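Local coordinates for protein RE68036p (Drosophila melanogaster, PDB 1SQH) that is of unknown function but is probably an acyltransferase of the GNAT superfamily, perhaps transferring acyl groups to glycine, at residues Met186-Asp189 against Asn193-Glu196; Arg32-Leu37 against Thr269-Ala274; Ala224-Asn229 against Ala254-Glu259; Arg47-Ala52 against Ser63-Phe68; Ala181-Met186 against Gly220-Trp225. One frame throughout, in Å; residues are numbered along the deposited sequence.

Contact 1: residues Met186-Asp189 against Asn193-Glu196; sequences MVHD and NKGE
His188 and Asp189, late in the short helix 184-189, meet Lys194 of the loop that follows. This is the loop linking helices 184-189 and 199-208, in a fold consistent with the GNAT superfamily. The chain turns back after the helix, and the lysine reaches back to them. The preceding Val187 turns this helix onto Trp225 and Phe227 of strand 222-228. His188 is the first residue to touch the loop. Its CG is anti to the backbone N (chi1 -168°), which brings the imidazole beside the lysine. CE1 lies 3.8 Å from Lys194 CB, at a slant to the ring. The aliphatic chain passes on along the helix backbone, with Lys194 CD 3.6 Å from His188 O. The imidazole is held from other sides too. NE2 hydrogen-bonds to Gly197 O, and the ring meets Trp191. His188 thus links the helix to the loop beyond Lys194. Asp189 comes next. It is exposed, and its CB points away from the loop, yet its side chain runs alongside the lysine in the same direction. Asp189 OD1 and Lys194 NZ are of opposite charge but stay 4.1 Å apart, too far for a salt bridge, so the attraction is probably modest. Lys194 spans the gap because its chain is extended beyond CG. The whole is a small surface contact, mostly aliphatic and backbone in character. Its one hydrogen bond is weak: Lys194 NZ donates to Asp189 O at 3.4 Å.

Contact 2: residues Arg32-Leu37 against Thr269-Ala274; sequences RNFHYL and TAWIVA
Phe34 and Leu37, in the first turn of helix 34-51, pack on Thr269 and Trp271 of strand 268-273. The tight part takes in both Thr269 and the indole. Thr269 CG2 meets Leu37 CD1 tip to tip at 3.5 Å, closer than usual for two methyls. Phe34 CE1 comes within 3.6 Å of Thr269 OG1. The phenyl and indole planes meet at 45°. Trp271 CZ2 sits over one face of Phe34 and Phe34 CE1 over one face of the indole, each about 3.5 Å above the plane and offset toward the rim. With an alanine in place of Phe34, Trp271 would probably lose the ring covering one face and a gap would open beside Thr269. The looser side lies beyond this point. Trp271 is partly exposed, and the strand then runs away from the helix. Asn33 is the N-cap: its OD1 accepts from Tyr36 N at 2.9 Å, on a lone pair in the carbonyl plane, and more weakly from His35 N. This cap probably steadies the first turn, which carries Phe34. Around the contact, Phe34 also touches strands 147-157 and 289-299, which belong to the same sheet as 268-273. Helix 15-29 packs against Tyr36.

Contact 3: residues Ala224-Asn229 against Ala254-Glu259; sequences AWIFQN and AAMSRE
Strand 222-228 and helix 248-263 come closest at Ile226 and Met256, whose CA atoms are 7.3 Å apart. The contact rests almost wholly on one residue from each segment. The CB atoms of both point toward the opposite segment, and the two side chains run at a slant to each other. Met256, a selenomethionine in this crystal, has CG anti to the backbone N (chi1 -172°). This carries CG out to the strand, where it lies 3.6 Å from Ile226 CD1. Ile226 straddles the start of the methionine chain with two branches. Both CD1 and CG2 of Ile226 are 3.8 Å from Met256 CB. Beyond CG the chain bends at chi2 and again at chi3, and SE stays 4.2 Å from Ile226 CG2. The contact is buried, and its side-chain packing is apolar. Phe227 points the other way. A helix thus packs on the face of an antiparallel sheet. This is consistent with the GNAT core, where the start of the helix after the fourth strand, with its preceding loop, usually binds the pyrophosphate of acyl-CoA; this contact lies further along the helix. Leu212 of strand 211-216 and Leu234 of strand 234-239 lie beside Ile226, while Leu252 of the same helix adds to its cover.

Contact 4: residues Arg47-Ala52 against Ser63-Phe68; sequences RQLSEA and SLRKQF
Leu49, near the end of helix 34-51, packs on Leu64 and Arg65 in the loop connecting this helix to strand 67-71 of the mixed sheet. The chain leaves the helix at Ala52, loops round and comes back past it. The contact closes this connection in the N-terminal half of the protein. Apolar packing comes first. Leu49 and Leu64 meet at about a right angle. Leu49 CD1 is 3.7 Å from Leu64 CB. On the other branch, Leu49 CD2 and Leu64 CD2 are 4.0 Å apart. Phe208 of helix 199-208 touches both leucines, and Ala204 of that helix also touches Leu64, so the pair faces the other half of the chain. The second kind of contact is a methyl over a flat charged group. The arginine comes from the opposite direction to Leu49. Its CG stands beside the backbone N, and the chain then bends at chi2 (-44°) and at chi3. This folding turns one face of the guanidinium to Leu49 CD1. An alanine in place of Arg65 would probably uncover one side of Leu49 CD1 and open a gap between the helix end and the connection. There is a polar cost as well. Arg65 NH1 is buried here and has no partner in the model. Arg65 also touches Arg56. The packing is close: Leu49 CD1 is 3.3 Å from both CD and NE of Arg65. The Leu49 CD1 methyl sits 3.1 Å above one face of the Arg65 guanidinium, offset toward its rim.

Contact 5: residues Ala181-Met186 against Gly220-Trp225; sequences AEDAAM and GELIAW
Leu222 and Trp225 both point to segment 181-186, where they meet Asp183 and Met186, although they are three residues apart on one strand. The reason is a classic beta bulge, in which Ile223 and Ala224 both face Ile214 of strand 211-216. Ile223 has a nearly helical psi (-13°), and the extra residue shifts the alternation of side chains along the strand. Leu222 packs on the aliphatic part of Asp183, with Leu222 CD2 4.0 Å from Asp183 CB. The carboxylate is only loosely near, with OD2 of Asp183 4.1 Å from the same methyl. Its charge is answered from outside the two segments. Asp183 OD1 forms a salt bridge with Arg177 and accepts a hydrogen bond from Arg180 N. These bonds fix the carboxylate, so the leucine meets a group that is already held. Leu222 gets there with CG anti to its backbone N (chi1 178°), and the two side chains slant across each other. Further along, Met186 adds a looser touch. It is a selenomethionine here. Its CB points to the strand and stands 4.3 Å from Leu222 CD2, but the chain then leads away. Trp225 completes the contact. Its CH2 approaches Met186 O at 4.4 Å, obliquely to the ring, in plain packing. Segment 181-186 lies on one face of the antiparallel sheet, over the beginning of strand 222-228. On its other flank, Ala184 touches Leu199 and Gln203 of helix 199-208. Strand 222-228 itself runs between strands 211-216 and 234-239.

How the contacts relate
Contacts 2, 3 and 4 are buried, contact 5 is partly buried, and contact 1 lies on the surface. Contact 3 is essentially aliphatic; contact 2 brings two aromatic rings and a threonine. Contact 4 includes a guanidinium, and contact 1 has a weak bond to a lysine. Contact 5 sets a leucine methyl against an aspartate whose charge is met by Arg177. Contacts 1 and 5 share helix 184-189. Contacts 3 and 5 share strand 222-228, which takes helix 248-263 and helix 184-189 on different faces. Contacts 2 and 4 use opposite ends of helix 34-51. Contact 2 joins parts of the chain far apart in sequence, and the other four are nested within the loop it closes.

Contact 1: residues Met186-Asp189 against Asn193-Glu196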
# COMPACT_ATOMS: atom_id res chain seq x y z
N MSE A 186 15.16 -5.35 12.11
CA MSE A 186 15.59 -6.58 11.45
C MSE A 186 14.88 -6.73 10.11
O MSE A 186 15.52 -6.99 9.09
CB MSE A 186 15.31 -7.79 12.35
CG MSE A 186 15.81 -7.63 13.78
SE MSE A 186 17.71 -7.15 13.93
CE MSE A 186 17.52 -5.30 14.47
N VAL A 187 13.55 -6.57 10.11
CA VAL A 187 12.79 -6.68 8.87
C VAL A 187 13.26 -5.64 7.85
O VAL A 187 13.31 -5.91 6.65
CB VAL A 187 11.24 -6.52 9.13
CG1 VAL A 187 10.99 -5.43 10.11
CG2 VAL A 187 10.51 -6.20 7.83
N HIS A 188 13.64 -4.47 8.34
CA HIS A 188 14.10 -3.40 7.47
C HIS A 188 15.50 -3.69 6.90
O HIS A 188 15.82 -3.28 5.78
CB HIS A 188 14.11 -2.06 8.22
CG HIS A 188 14.29 -0.87 7.34
ND1 HIS A 188 15.52 -0.51 6.81
CD2 HIS A 188 13.41 0.03 6.85
CE1 HIS A 188 15.38 0.56 6.05
NE2 HIS A 188 14.10 0.91 6.06
N ASP A 189 16.32 -4.40 7.67
CA ASP A 189 17.67 -4.73 7.24
C ASP A 189 17.72 -5.72 6.08
O ASP A 189 18.71 -5.77 5.35
CB ASP A 189 18.50 -5.31 8.39
CG ASP A 189 19.91 -5.68 7.95
OD1 ASP A 189 20.65 -4.78 7.49
OD2 ASP A 189 20.29 -6.87 8.06
N ASN A 193 16.46 -2.86 -1.66
CA ASN A 193 16.36 -1.51 -2.22
C ASN A 193 15.49 -0.64 -1.32
O ASN A 193 14.54 0.00 -1.77
CB ASN A 193 15.78 -1.57 -3.63
CG ASN A 193 16.59 -2.47 -4.56
OD1 ASN A 193 17.73 -2.17 -4.91
ND2 ASN A 193 15.99 -3.58 -4.97
N LYS A 194 15.85 -0.63 -0.04
CA LYS A 194 15.16 0.13 1.00
C LYS A 194 15.34 1.64 0.83
O LYS A 194 16.31 2.21 1.32
CB LYS A 194 15.70 -0.31 2.36
CG LYS A 194 17.22 -0.39 2.38
CD LYS A 194 17.73 -1.42 3.37
CE LYS A 194 19.20 -1.75 3.10
NZ LYS A 194 19.70 -2.87 3.95
N GLY A 195 14.40 2.27 0.13
CA GLY A 195 14.46 3.70 -0.09
C GLY A 195 13.07 4.28 -0.23
O GLY A 195 12.90 5.48 -0.43
N GLU A 196 12.07 3.41 -0.12
CA GLU A 196 10.67 3.82 -0.24
C GLU A 196 9.97 3.75 1.11
O GLU A 196 9.00 4.47 1.36
CB GLU A 196 9.94 2.91 -1.24
CG GLU A 196 10.37 3.09 -2.69
CD GLU A 196 9.72 2.08 -3.62
OE1 GLU A 196 8.70 1.48 -3.22
OE2 GLU A 196 10.22 1.88 -4.75

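Contact 2: residues Arg32-Leu37 against Thr269-Ala274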
# COMPACT_ATOMS: atom_id res chain seq x y z
N ARG A 32 -13.80 -4.72 -3.85
CA ARG A 32 -12.51 -5.30 -4.27
C ARG A 32 -11.59 -4.30 -4.95
O ARG A 32 -10.44 -4.62 -5.25
CB ARG A 32 -12.72 -6.46 -5.24
CG ARG A 32 -13.30 -7.72 -4.66
CD ARG A 32 -13.72 -8.61 -5.81
NE ARG A 32 -13.88 -10.01 -5.44
CZ ARG A 32 -13.17 -10.99 -5.99
NH1 ARG A 32 -12.26 -10.72 -6.93
NH2 ARG A 32 -13.39 -12.24 -5.62
N ASN A 33 -12.10 -3.11 -5.19
CA ASN A 33 -11.34 -2.06 -5.85
C ASN A 33 -10.20 -1.50 -4.98
O ASN A 33 -10.40 -1.14 -3.82
CB ASN A 33 -12.31 -0.96 -6.27
CG ASN A 33 -11.61 0.20 -6.91
OD1 ASN A 33 -11.18 1.13 -6.22
ND2 ASN A 33 -11.49 0.15 -8.23
N PHE A 34 -9.00 -1.42 -5.56
CA PHE A 34 -7.84 -0.94 -4.82
C PHE A 34 -7.84 0.51 -4.36
O PHE A 34 -7.20 0.85 -3.36
CB PHE A 34 -6.57 -1.23 -5.62
CG PHE A 34 -6.12 -2.66 -5.52
CD1 PHE A 34 -5.20 -3.05 -4.55
CD2 PHE A 34 -6.64 -3.63 -6.37
CE1 PHE A 34 -4.80 -4.38 -4.42
CE2 PHE A 34 -6.25 -4.96 -6.26
CZ PHE A 34 -5.33 -5.34 -5.29
N HIS A 35 -8.55 1.38 -5.07
CA HIS A 35 -8.61 2.77 -4.64
C HIS A 35 -9.55 2.83 -3.47
O HIS A 35 -9.34 3.60 -2.52
CB HIS A 35 -9.05 3.67 -5.79
CG HIS A 35 -7.97 3.88 -6.80
ND1 HIS A 35 -6.90 4.72 -6.58
CD2 HIS A 35 -7.71 3.24 -7.97
CE1 HIS A 35 -6.03 4.58 -7.56
NE2 HIS A 35 -6.49 3.69 -8.42
N TYR A 36 -10.58 1.99 -3.50
CA TYR A 36 -11.49 1.95 -2.37
C TYR A 36 -10.70 1.44 -1.15
O TYR A 36 -10.83 1.98 -0.05
CB TYR A 36 -12.65 0.98 -2.64
CG TYR A 36 -13.31 0.49 -1.37
CD1 TYR A 36 -14.17 1.32 -0.65
CD2 TYR A 36 -13.03 -0.77 -0.85
CE1 TYR A 36 -14.74 0.91 0.55
CE2 TYR A 36 -13.59 -1.20 0.35
CZ TYR A 36 -14.45 -0.35 1.04
OH TYR A 36 -15.03 -0.77 2.22
N LEU A 37 -9.88 0.41 -1.36
CA LEU A 37 -9.09 -0.17 -0.28
C LEU A 37 -8.14 0.85 0.33
O LEU A 37 -8.00 0.93 1.55
CB LEU A 37 -8.34 -1.40 -0.78
CG LEU A 37 -9.33 -2.56 -1.01
CD1 LEU A 37 -8.65 -3.77 -1.65
CD2 LEU A 37 -9.94 -2.93 0.34
N THR A 269 -5.90 -8.47 -0.04
CA THR A 269 -5.19 -8.27 -1.30
C THR A 269 -3.71 -8.23 -1.01
O THR A 269 -3.30 -8.25 0.15
CB THR A 269 -5.55 -6.93 -1.99
OG1 THR A 269 -5.13 -5.85 -1.16
CG2 THR A 269 -7.06 -6.83 -2.24
N ALA A 270 -2.91 -8.17 -2.07
CA ALA A 270 -1.46 -8.08 -1.93
C ALA A 270 -0.87 -7.54 -3.22
O ALA A 270 -1.32 -7.89 -4.32
CB ALA A 270 -0.87 -9.45 -1.63
N TRP A 271 0.11 -6.67 -3.07
CA TRP A 271 0.81 -6.09 -4.20
C TRP A 271 2.16 -6.78 -4.32
O TRP A 271 2.97 -6.72 -3.40
CB TRP A 271 1.03 -4.60 -3.97
CG TRP A 271 -0.14 -3.74 -4.33
CD1 TRP A 271 -0.86 -2.94 -3.49
CD2 TRP A 271 -0.69 -3.54 -5.64
NE1 TRP A 271 -1.82 -2.24 -4.20
CE2 TRP A 271 -1.73 -2.60 -5.52
CE3 TRP A 271 -0.39 -4.07 -6.90
CZ2 TRP A 271 -2.48 -2.17 -6.63
CZ3 TRP A 271 -1.13 -3.65 -8.00
CH2 TRP A 271 -2.17 -2.70 -7.85
N ILE A 272 2.41 -7.45 -5.44
CA ILE A 272 3.69 -8.13 -5.62
C ILE A 272 4.30 -7.79 -6.97
O ILE A 272 3.58 -7.54 -7.94
CB ILE A 272 3.55 -9.69 -5.55
CG1 ILE A 272 2.72 -10.20 -6.71
CG2 ILE A 272 2.93 -10.10 -4.22
CD1 ILE A 272 2.77 -11.73 -6.89
N VAL A 273 5.63 -7.76 -7.02
CA VAL A 273 6.35 -7.48 -8.24
C VAL A 273 6.01 -8.59 -9.23
O VAL A 273 5.96 -9.75 -8.85
CB VAL A 273 7.87 -7.45 -7.98
CG1 VAL A 273 8.62 -7.35 -9.29
CG2 VAL A 273 8.20 -6.25 -7.11
N ALA A 274 5.78 -8.22 -10.48
CA ALA A 274 5.38 -9.19 -11.50
C ALA A 274 6.33 -10.37 -11.67
O ALA A 274 5.91 -11.44 -12.11
CB ALA A 274 5.19 -8.48 -12.86

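Contact 3: residues Ala224-Asn229 against Ala254-Glu259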
# COMPACT_ATOMS: atom_id res chain seq x y z
N ALA A 224 11.22 -15.03 9.95
CA ALA A 224 10.27 -14.79 8.86
C ALA A 224 9.15 -13.88 9.38
O ALA A 224 8.81 -13.94 10.56
CB ALA A 224 9.69 -16.11 8.36
N TRP A 225 8.58 -13.06 8.51
CA TRP A 225 7.53 -12.14 8.95
C TRP A 225 6.60 -11.69 7.82
O TRP A 225 6.91 -11.84 6.64
CB TRP A 225 8.18 -10.92 9.61
CG TRP A 225 9.24 -10.31 8.74
CD1 TRP A 225 9.05 -9.45 7.69
CD2 TRP A 225 10.64 -10.61 8.76
NE1 TRP A 225 10.24 -9.21 7.05
CE2 TRP A 225 11.23 -9.91 7.68
CE3 TRP A 225 11.45 -11.41 9.58
CZ2 TRP A 225 12.61 -9.99 7.40
CZ3 TRP A 225 12.81 -11.49 9.30
CH2 TRP A 225 13.38 -10.79 8.22
N ILE A 226 5.45 -11.14 8.21
CA ILE A 226 4.46 -10.66 7.26
C ILE A 226 3.74 -9.49 7.93
O ILE A 226 3.51 -9.50 9.14
CB ILE A 226 3.48 -11.82 6.88
CG1 ILE A 226 2.79 -11.53 5.55
CG2 ILE A 226 2.46 -12.02 7.99
CD1 ILE A 226 1.64 -10.59 5.66
N PHE A 227 3.40 -8.47 7.14
CA PHE A 227 2.72 -7.29 7.67
C PHE A 227 1.36 -7.07 7.04
O PHE A 227 1.04 -7.67 6.01
CB PHE A 227 3.51 -6.01 7.34
CG PHE A 227 4.68 -5.75 8.21
CD1 PHE A 227 5.90 -6.39 7.98
CD2 PHE A 227 4.58 -4.81 9.24
CE1 PHE A 227 7.01 -6.09 8.76
CE2 PHE A 227 5.69 -4.49 10.03
CZ PHE A 227 6.91 -5.13 9.79
N GLN A 228 0.57 -6.19 7.66
CA GLN A 228 -0.70 -5.80 7.07
C GLN A 228 -0.18 -4.57 6.32
O GLN A 228 0.69 -3.88 6.84
CB GLN A 228 -1.72 -5.36 8.12
CG GLN A 228 -3.07 -4.99 7.50
CD GLN A 228 -4.17 -4.81 8.53
OE1 GLN A 228 -5.36 -4.90 8.20
NE2 GLN A 228 -3.78 -4.53 9.76
N ASN A 229 -0.70 -4.28 5.13
CA ASN A 229 -0.16 -3.13 4.39
C ASN A 229 -1.05 -1.89 4.32
O ASN A 229 -2.06 -1.80 5.03
CB ASN A 229 0.24 -3.58 2.97
CG ASN A 229 -0.95 -3.87 2.09
OD1 ASN A 229 -2.11 -3.80 2.52
ND2 ASN A 229 -0.68 -4.21 0.84
N ALA A 254 -1.26 -17.33 4.84
CA ALA A 254 -2.56 -17.89 5.19
C ALA A 254 -3.04 -17.31 6.52
O ALA A 254 -4.17 -16.82 6.63
CB ALA A 254 -2.48 -19.42 5.25
N ALA A 255 -2.16 -17.34 7.52
CA ALA A 255 -2.49 -16.83 8.84
C ALA A 255 -2.89 -15.36 8.82
O ALA A 255 -3.95 -14.98 9.35
CB ALA A 255 -1.32 -17.04 9.79
N MSE A 256 -2.06 -14.52 8.21
CA MSE A 256 -2.40 -13.10 8.14
C MSE A 256 -3.75 -12.87 7.42
O MSE A 256 -4.54 -12.04 7.86
CB MSE A 256 -1.29 -12.32 7.43
CG MSE A 256 -1.48 -10.83 7.48
SE MSE A 256 -1.04 -10.11 9.24
CE MSE A 256 -2.78 -10.27 10.04
N SER A 257 -4.00 -13.60 6.33
CA SER A 257 -5.25 -13.45 5.58
C SER A 257 -6.45 -13.73 6.50
O SER A 257 -7.42 -12.95 6.55
CB SER A 257 -5.29 -14.40 4.38
OG SER A 257 -4.30 -14.05 3.42
N ARG A 258 -6.37 -14.84 7.23
CA ARG A 258 -7.41 -15.21 8.18
C ARG A 258 -7.56 -14.16 9.27
O ARG A 258 -8.66 -13.68 9.53
CB ARG A 258 -7.09 -16.55 8.84
CG ARG A 258 -7.55 -17.76 8.07
CD ARG A 258 -8.85 -18.29 8.64
NE ARG A 258 -8.78 -18.52 10.08
CZ ARG A 258 -9.39 -19.53 10.70
NH1 ARG A 258 -10.11 -20.40 10.00
NH2 ARG A 258 -9.33 -19.63 12.02
N GLU A 259 -6.45 -13.81 9.92
CA GLU A 259 -6.49 -12.85 11.01
C GLU A 259 -7.11 -11.53 10.60
O GLU A 259 -7.94 -10.98 11.33
CB GLU A 259 -5.09 -12.59 11.60
CG GLU A 259 -5.11 -11.59 12.78
CD GLU A 259 -3.76 -11.42 13.48
OE1 GLU A 259 -3.60 -10.41 14.20
OE2 GLU A 259 -2.86 -12.28 13.33

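Contact 4: residues Arg47-Ala52 against Ser63-Phe68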
# COMPACT_ATOMS: atom_id res chain seq x y z
N ARG A 47 -8.91 7.21 12.00
CA ARG A 47 -9.72 6.97 13.19
C ARG A 47 -8.86 6.53 14.37
O ARG A 47 -8.94 7.11 15.46
CB ARG A 47 -10.75 5.89 12.89
CG ARG A 47 -11.82 5.70 13.95
CD ARG A 47 -12.92 6.73 13.79
NE ARG A 47 -14.07 6.43 14.64
CZ ARG A 47 -15.17 7.17 14.69
NH1 ARG A 47 -16.17 6.82 15.49
NH2 ARG A 47 -15.27 8.26 13.94
N GLN A 48 -8.02 5.51 14.16
CA GLN A 48 -7.15 4.99 15.21
C GLN A 48 -6.18 6.04 15.76
O GLN A 48 -6.15 6.31 16.96
CB GLN A 48 -6.34 3.81 14.69
CG GLN A 48 -7.14 2.69 14.04
CD GLN A 48 -6.24 1.64 13.40
OE1 GLN A 48 -5.40 1.04 14.07
NE2 GLN A 48 -6.40 1.44 12.10
N LEU A 49 -5.37 6.62 14.87
CA LEU A 49 -4.40 7.63 15.26
C LEU A 49 -5.07 8.77 16.02
O LEU A 49 -4.44 9.43 16.86
CB LEU A 49 -3.70 8.19 14.02
CG LEU A 49 -2.86 7.18 13.22
CD1 LEU A 49 -2.26 7.85 12.01
CD2 LEU A 49 -1.78 6.61 14.12
N SER A 50 -6.35 9.01 15.71
CA SER A 50 -7.12 10.05 16.37
C SER A 50 -7.36 9.65 17.82
O SER A 50 -6.98 10.37 18.75
CB SER A 50 -8.46 10.24 15.65
OG SER A 50 -9.26 11.20 16.32
N GLU A 51 -7.98 8.49 18.01
CA GLU A 51 -8.27 7.98 19.35
C GLU A 51 -6.99 7.83 20.16
O GLU A 51 -7.03 7.85 21.39
CB GLU A 51 -8.99 6.64 19.27
CG GLU A 51 -10.30 6.70 18.51
CD GLU A 51 -11.08 5.40 18.59
OE1 GLU A 51 -10.47 4.33 18.38
OE2 GLU A 51 -12.30 5.45 18.87
N ALA A 52 -5.87 7.66 19.47
CA ALA A 52 -4.57 7.51 20.13
C ALA A 52 -3.99 8.89 20.41
O ALA A 52 -2.80 9.03 20.70
CB ALA A 52 -3.62 6.71 19.23
N SER A 63 3.96 8.75 8.17
CA SER A 63 3.91 7.70 7.15
C SER A 63 2.52 7.03 7.15
O SER A 63 2.15 6.36 6.19
CB SER A 63 4.99 6.65 7.41
OG SER A 63 4.73 5.93 8.61
N LEU A 64 1.77 7.24 8.23
CA LEU A 64 0.43 6.69 8.37
C LEU A 64 -0.66 7.72 8.00
O LEU A 64 -1.84 7.53 8.30
CB LEU A 64 0.21 6.21 9.81
CG LEU A 64 0.53 4.74 10.11
CD1 LEU A 64 1.85 4.35 9.49
CD2 LEU A 64 0.55 4.51 11.62
N ARG A 65 -0.25 8.81 7.36
CA ARG A 65 -1.18 9.87 6.96
C ARG A 65 -1.17 10.10 5.46
O ARG A 65 -0.22 9.73 4.76
CB ARG A 65 -0.82 11.19 7.65
CG ARG A 65 -0.44 11.10 9.14
CD ARG A 65 -1.39 10.20 9.89
NE ARG A 65 -2.35 10.90 10.74
CZ ARG A 65 -2.11 11.29 11.99
NH1 ARG A 65 -0.92 11.06 12.55
NH2 ARG A 65 -3.06 11.88 12.69
N LYS A 66 -2.23 10.71 4.95
CA LYS A 66 -2.34 11.03 3.54
C LYS A 66 -3.20 12.28 3.40
O LYS A 66 -4.13 12.50 4.17
CB LYS A 66 -2.99 9.89 2.74
CG LYS A 66 -2.10 8.68 2.47
CD LYS A 66 -2.73 7.78 1.40
CE LYS A 66 -1.93 6.51 1.16
NZ LYS A 66 -1.88 5.67 2.40
N GLN A 67 -2.89 13.11 2.41
CA GLN A 67 -3.67 14.32 2.18
C GLN A 67 -4.30 14.19 0.79
O GLN A 67 -3.61 14.16 -0.23
CB GLN A 67 -2.78 15.55 2.26
CG GLN A 67 -2.19 15.76 3.65
CD GLN A 67 -0.81 16.38 3.61
OE1 GLN A 67 0.18 15.72 3.26
NE2 GLN A 67 -0.73 17.65 3.98
N PHE A 68 -5.62 14.08 0.77
CA PHE A 68 -6.35 13.92 -0.48
C PHE A 68 -6.71 15.26 -1.09
O PHE A 68 -7.00 16.22 -0.37
CB PHE A 68 -7.60 13.08 -0.21
CG PHE A 68 -7.30 11.67 0.22
CD1 PHE A 68 -7.02 10.68 -0.73
CD2 PHE A 68 -7.27 11.33 1.57
CE1 PHE A 68 -6.71 9.38 -0.34
CE2 PHE A 68 -6.96 10.03 1.97
CZ PHE A 68 -6.68 9.05 1.01

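Contact 5: residues Ala181-Met186 against Gly220-Trp225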
# COMPACT_ATOMS: atom_id res chain seq x y z
N ALA A 181 8.11 -3.58 18.32
CA ALA A 181 8.98 -2.51 17.87
C ALA A 181 10.41 -2.93 17.56
O ALA A 181 10.95 -2.56 16.51
CB ALA A 181 8.98 -1.38 18.90
N GLU A 182 11.02 -3.69 18.46
CA GLU A 182 12.40 -4.15 18.27
C GLU A 182 12.59 -4.94 16.98
O GLU A 182 13.70 -4.99 16.43
CB GLU A 182 12.82 -5.03 19.45
CG GLU A 182 11.93 -6.25 19.64
CD GLU A 182 12.28 -7.05 20.90
OE1 GLU A 182 13.41 -7.56 20.99
OE2 GLU A 182 11.41 -7.15 21.79
N ASP A 183 11.52 -5.55 16.49
CA ASP A 183 11.57 -6.36 15.28
C ASP A 183 11.74 -5.54 14.01
O ASP A 183 12.35 -5.99 13.04
CB ASP A 183 10.29 -7.20 15.18
CG ASP A 183 10.18 -8.22 16.29
OD1 ASP A 183 9.03 -8.57 16.66
OD2 ASP A 183 11.23 -8.70 16.77
N ALA A 184 11.20 -4.32 14.03
CA ALA A 184 11.26 -3.43 12.86
C ALA A 184 12.62 -3.30 12.17
O ALA A 184 12.70 -3.36 10.94
CB ALA A 184 10.75 -2.04 13.24
N ALA A 185 13.67 -3.11 12.95
CA ALA A 185 15.01 -2.93 12.39
C ALA A 185 15.51 -4.16 11.62
O ALA A 185 16.20 -4.04 10.60
CB ALA A 185 15.99 -2.53 13.50
N MSE A 186 15.16 -5.35 12.11
CA MSE A 186 15.59 -6.58 11.45
C MSE A 186 14.88 -6.73 10.11
O MSE A 186 15.52 -6.99 9.09
CB MSE A 186 15.31 -7.79 12.35
CG MSE A 186 15.81 -7.63 13.78
SE MSE A 186 17.71 -7.15 13.93
CE MSE A 186 17.52 -5.30 14.47
N GLY A 220 15.04 -17.80 19.70
CA GLY A 220 13.99 -16.79 19.67
C GLY A 220 14.20 -15.81 18.53
O GLY A 220 13.49 -14.81 18.41
N GLU A 221 15.20 -16.10 17.70
CA GLU A 221 15.56 -15.27 16.55
C GLU A 221 14.47 -15.15 15.49
O GLU A 221 14.02 -16.16 14.94
CB GLU A 221 16.83 -15.85 15.91
CG GLU A 221 17.17 -15.27 14.54
CD GLU A 221 18.28 -16.04 13.86
OE1 GLU A 221 18.38 -17.26 14.09
OE2 GLU A 221 19.04 -15.43 13.09
N LEU A 222 14.05 -13.92 15.20
CA LEU A 222 13.02 -13.67 14.18
C LEU A 222 13.55 -14.20 12.85
O LEU A 222 14.62 -13.78 12.40
CB LEU A 222 12.74 -12.17 14.07
CG LEU A 222 11.72 -11.71 13.03
CD1 LEU A 222 10.33 -12.23 13.38
CD2 LEU A 222 11.74 -10.19 12.98
N ILE A 223 12.81 -15.10 12.21
CA ILE A 223 13.31 -15.69 10.98
C ILE A 223 12.45 -15.49 9.74
O ILE A 223 12.89 -15.74 8.62
CB ILE A 223 13.58 -17.21 11.21
CG1 ILE A 223 14.80 -17.65 10.41
CG2 ILE A 223 12.33 -18.03 10.85
CD1 ILE A 223 16.10 -17.08 10.94
N ALA A 224 11.22 -15.03 9.95
CA ALA A 224 10.27 -14.79 8.86
C ALA A 224 9.15 -13.88 9.38
O ALA A 224 8.81 -13.94 10.56
CB ALA A 224 9.69 -16.11 8.36
N TRP A 225 8.58 -13.06 8.51
CA TRP A 225 7.53 -12.14 8.95
C TRP A 225 6.60 -11.69 7.82
O TRP A 225 6.91 -11.84 6.64
CB TRP A 225 8.18 -10.92 9.61
CG TRP A 225 9.24 -10.31 8.74
CD1 TRP A 225 9.05 -9.45 7.69
CD2 TRP A 225 10.64 -10.61 8.76
NE1 TRP A 225 10.24 -9.21 7.05
CE2 TRP A 225 11.23 -9.91 7.68
CE3 TRP A 225 11.45 -11.41 9.58
CZ2 TRP A 225 12.61 -9.99 7.40
CZ3 TRP A 225 12.81 -11.49 9.30
CH2 TRP A 225 13.38 -10.79 8.22